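Local structure of clavulanic acid biosynthesis oligopeptide binding protein 2 (Streptomyces clavuligerus, 2WOL) at residues T157-P160 and L161-V164. The protein probably binds oligopeptides as a solute-binding protein, and belongs to the clavulanic acid biosynthetic pathway of its organism. Residues are numbered along the deposited sequence; the frame is centred on the assembly and turned at random.
Sequences TDEP and LRSV
E159 and R162 form a salt bridge across an irregular loop whose backbone runs extended through P160 and L161 and then folds into a type I beta turn from L161 to V164, closed by V164 N donating to L161 O at 3.1 Å. The salt bridge links residues three apart in the chain and rests on one carboxylate oxygen. R162 NH2 reaches E159 OE2 at 2.7 Å on the syn lone pair, while R162 NE meets E159 OE2 at 3.0 Å from above the carboxylate plane. Both bonds are bent, the one from NE more so (137° at the hydrogen). OE2 lies at the guanidinium edge, close to its plane; the two flat groups are turned 73° apart, and the arginine grips side-on, with NE and NH2 both directed to OE2. E159 reaches this point with CG anti to its backbone N and the chain extended beyond; R162 bends at chi2, carrying its guanidinium back toward the glutamate. E159 OE1 forms a salt bridge with R149, and the carboxylate, shared by two arginines whose NH2 groups lie close together, probably offsets their like charge. Upstream, E159 N donates to T157 OG1 at 3.3 Å with a nearly straight angle of 164°, closing an ST turn at T157. While R162 is exposed, L161 is buried: its side chain packs against L144, F128 and Y151, and its N donates to Q125 OE1. P160 rests on R121 and Q125 of helix 117-127. S163 OG is hydrogen-bonded to L144 O, at the end of helix 140-144. The ST turn and the type I turn, bridged by the E159-R162 ion pair, thus shape the loop that leads into edge strand 164-166 of a four-stranded antiparallel sheet in this family 5 solute-binding protein.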
ATOM      1  N   THR A 157      -7.537 -25.999 -15.989  1.00 11.20           N
ATOM      2  CA  THR A 157      -8.860 -26.614 -15.996  1.00 12.39           C
ATOM      3  C   THR A 157      -9.903 -25.594 -16.440  1.00 13.11           C
ATOM      4  O   THR A 157      -9.754 -24.392 -16.186  1.00 13.44           O
ATOM      5  CB  THR A 157      -9.247 -27.222 -14.622  1.00 12.40           C
ATOM      6  OG1 THR A 157     -10.476 -27.952 -14.753  1.00 12.67           O
ATOM      7  CG2 THR A 157      -9.414 -26.138 -13.555  1.00 12.07           C
ATOM      8  N   ASP A 158     -10.947 -26.067 -17.115  1.00 14.15           N
ATOM      9  CA  ASP A 158     -12.051 -25.191 -17.502  1.00 15.18           C
ATOM     10  C   ASP A 158     -13.230 -25.291 -16.535  1.00 15.16           C
ATOM     11  O   ASP A 158     -14.248 -24.618 -16.714  1.00 15.66           O
ATOM     12  CB  ASP A 158     -12.478 -25.408 -18.965  1.00 15.71           C
ATOM     13  CG  ASP A 158     -12.869 -26.844 -19.268  1.00 17.66           C
ATOM     14  OD1 ASP A 158     -13.300 -27.570 -18.348  1.00 19.54           O
ATOM     15  OD2 ASP A 158     -12.744 -27.241 -20.450  1.00 19.97           O
ATOM     16  N   GLU A 159     -13.086 -26.121 -15.505  1.00 15.01           N
ATOM     17  CA  GLU A 159     -14.073 -26.153 -14.435  1.00 15.09           C
ATOM     18  C   GLU A 159     -13.898 -24.921 -13.553  1.00 14.82           C
ATOM     19  O   GLU A 159     -12.801 -24.662 -13.058  1.00 14.14           O
ATOM     20  CB  GLU A 159     -13.949 -27.420 -13.598  1.00 15.53           C
ATOM     21  CG  GLU A 159     -15.085 -27.578 -12.603  1.00 17.25           C
ATOM     22  CD  GLU A 159     -14.906 -28.754 -11.671  1.00 19.58           C
ATOM     23  OE1 GLU A 159     -13.791 -29.317 -11.609  1.00 21.23           O
ATOM     24  OE2 GLU A 159     -15.891 -29.115 -10.992  1.00 21.65           O
ATOM     25  N   PRO A 160     -14.973 -24.134 -13.381  1.00 14.83           N
ATOM     26  CA  PRO A 160     -14.875 -22.951 -12.537  1.00 14.87           C
ATOM     27  C   PRO A 160     -14.496 -23.258 -11.094  1.00 14.80           C
ATOM     28  O   PRO A 160     -14.716 -24.368 -10.602  1.00 14.62           O
ATOM     29  CB  PRO A 160     -16.290 -22.364 -12.590  1.00 15.08           C
ATOM     30  CG  PRO A 160     -16.859 -22.873 -13.869  1.00 15.23           C
ATOM     31  CD  PRO A 160     -16.313 -24.261 -13.983  1.00 15.04           C
ATOM     32  N   LEU A 161     -13.912 -22.262 -10.437  1.00 14.54           N
ATOM     33  CA  LEU A 161     -13.639 -22.305  -9.014  1.00 14.75           C
ATOM     34  C   LEU A 161     -14.952 -22.575  -8.276  1.00 14.60           C
ATOM     35  O   LEU A 161     -15.944 -21.876  -8.482  1.00 14.51           O
ATOM     36  CB  LEU A 161     -13.027 -20.964  -8.602  1.00 14.92           C
ATOM     37  CG  LEU A 161     -12.438 -20.678  -7.223  1.00 15.75           C
ATOM     38  CD1 LEU A 161     -11.429 -21.715  -6.778  1.00 15.59           C
ATOM     39  CD2 LEU A 161     -11.799 -19.301  -7.263  1.00 14.67           C
ATOM     40  N   ARG A 162     -14.959 -23.605  -7.438  1.00 14.49           N
ATOM     41  CA  ARG A 162     -16.200 -24.083  -6.828  1.00 14.52           C
ATOM     42  C   ARG A 162     -16.739 -23.178  -5.732  1.00 14.11           C
ATOM     43  O   ARG A 162     -17.907 -23.280  -5.342  1.00 14.22           O
ATOM     44  CB  ARG A 162     -16.026 -25.502  -6.311  1.00 14.89           C
ATOM     45  CG  ARG A 162     -15.935 -26.501  -7.427  1.00 15.94           C
ATOM     46  CD  ARG A 162     -16.498 -27.809  -7.004  1.00 17.88           C
ATOM     47  NE  ARG A 162     -16.480 -28.758  -8.107  1.00 17.44           N
ATOM     48  CZ  ARG A 162     -16.520 -30.071  -7.942  1.00 17.44           C
ATOM     49  NH1 ARG A 162     -16.573 -30.578  -6.718  1.00 17.39           N
ATOM     50  NH2 ARG A 162     -16.500 -30.869  -8.998  1.00 17.47           N
ATOM     51  N   SER A 163     -15.878 -22.290  -5.251  1.00 13.42           N
ATOM     52  CA  SER A 163     -16.236 -21.324  -4.227  1.00 12.86           C
ATOM     53  C   SER A 163     -16.790 -20.037  -4.832  1.00 12.73           C
ATOM     54  O   SER A 163     -17.156 -19.119  -4.102  1.00 12.95           O
ATOM     55  CB  SER A 163     -15.005 -21.004  -3.387  1.00 12.81           C
ATOM     56  OG  SER A 163     -13.919 -20.656  -4.227  1.00 12.79           O
ATOM     57  N   VAL A 164     -16.836 -19.959  -6.160  1.00 12.17           N
ATOM     58  CA  VAL A 164     -17.375 -18.774  -6.826  1.00 12.07           C
ATOM     59  C   VAL A 164     -18.533 -19.168  -7.739  1.00 12.53           C
ATOM     60  O   VAL A 164     -18.346 -19.892  -8.719  1.00 12.61           O
ATOM     61  CB  VAL A 164     -16.310 -17.982  -7.636  1.00 12.10           C
ATOM     62  CG1 VAL A 164     -16.909 -16.674  -8.126  1.00 12.03           C
ATOM     63  CG2 VAL A 164     -15.071 -17.687  -6.802  1.00 11.06           C
TER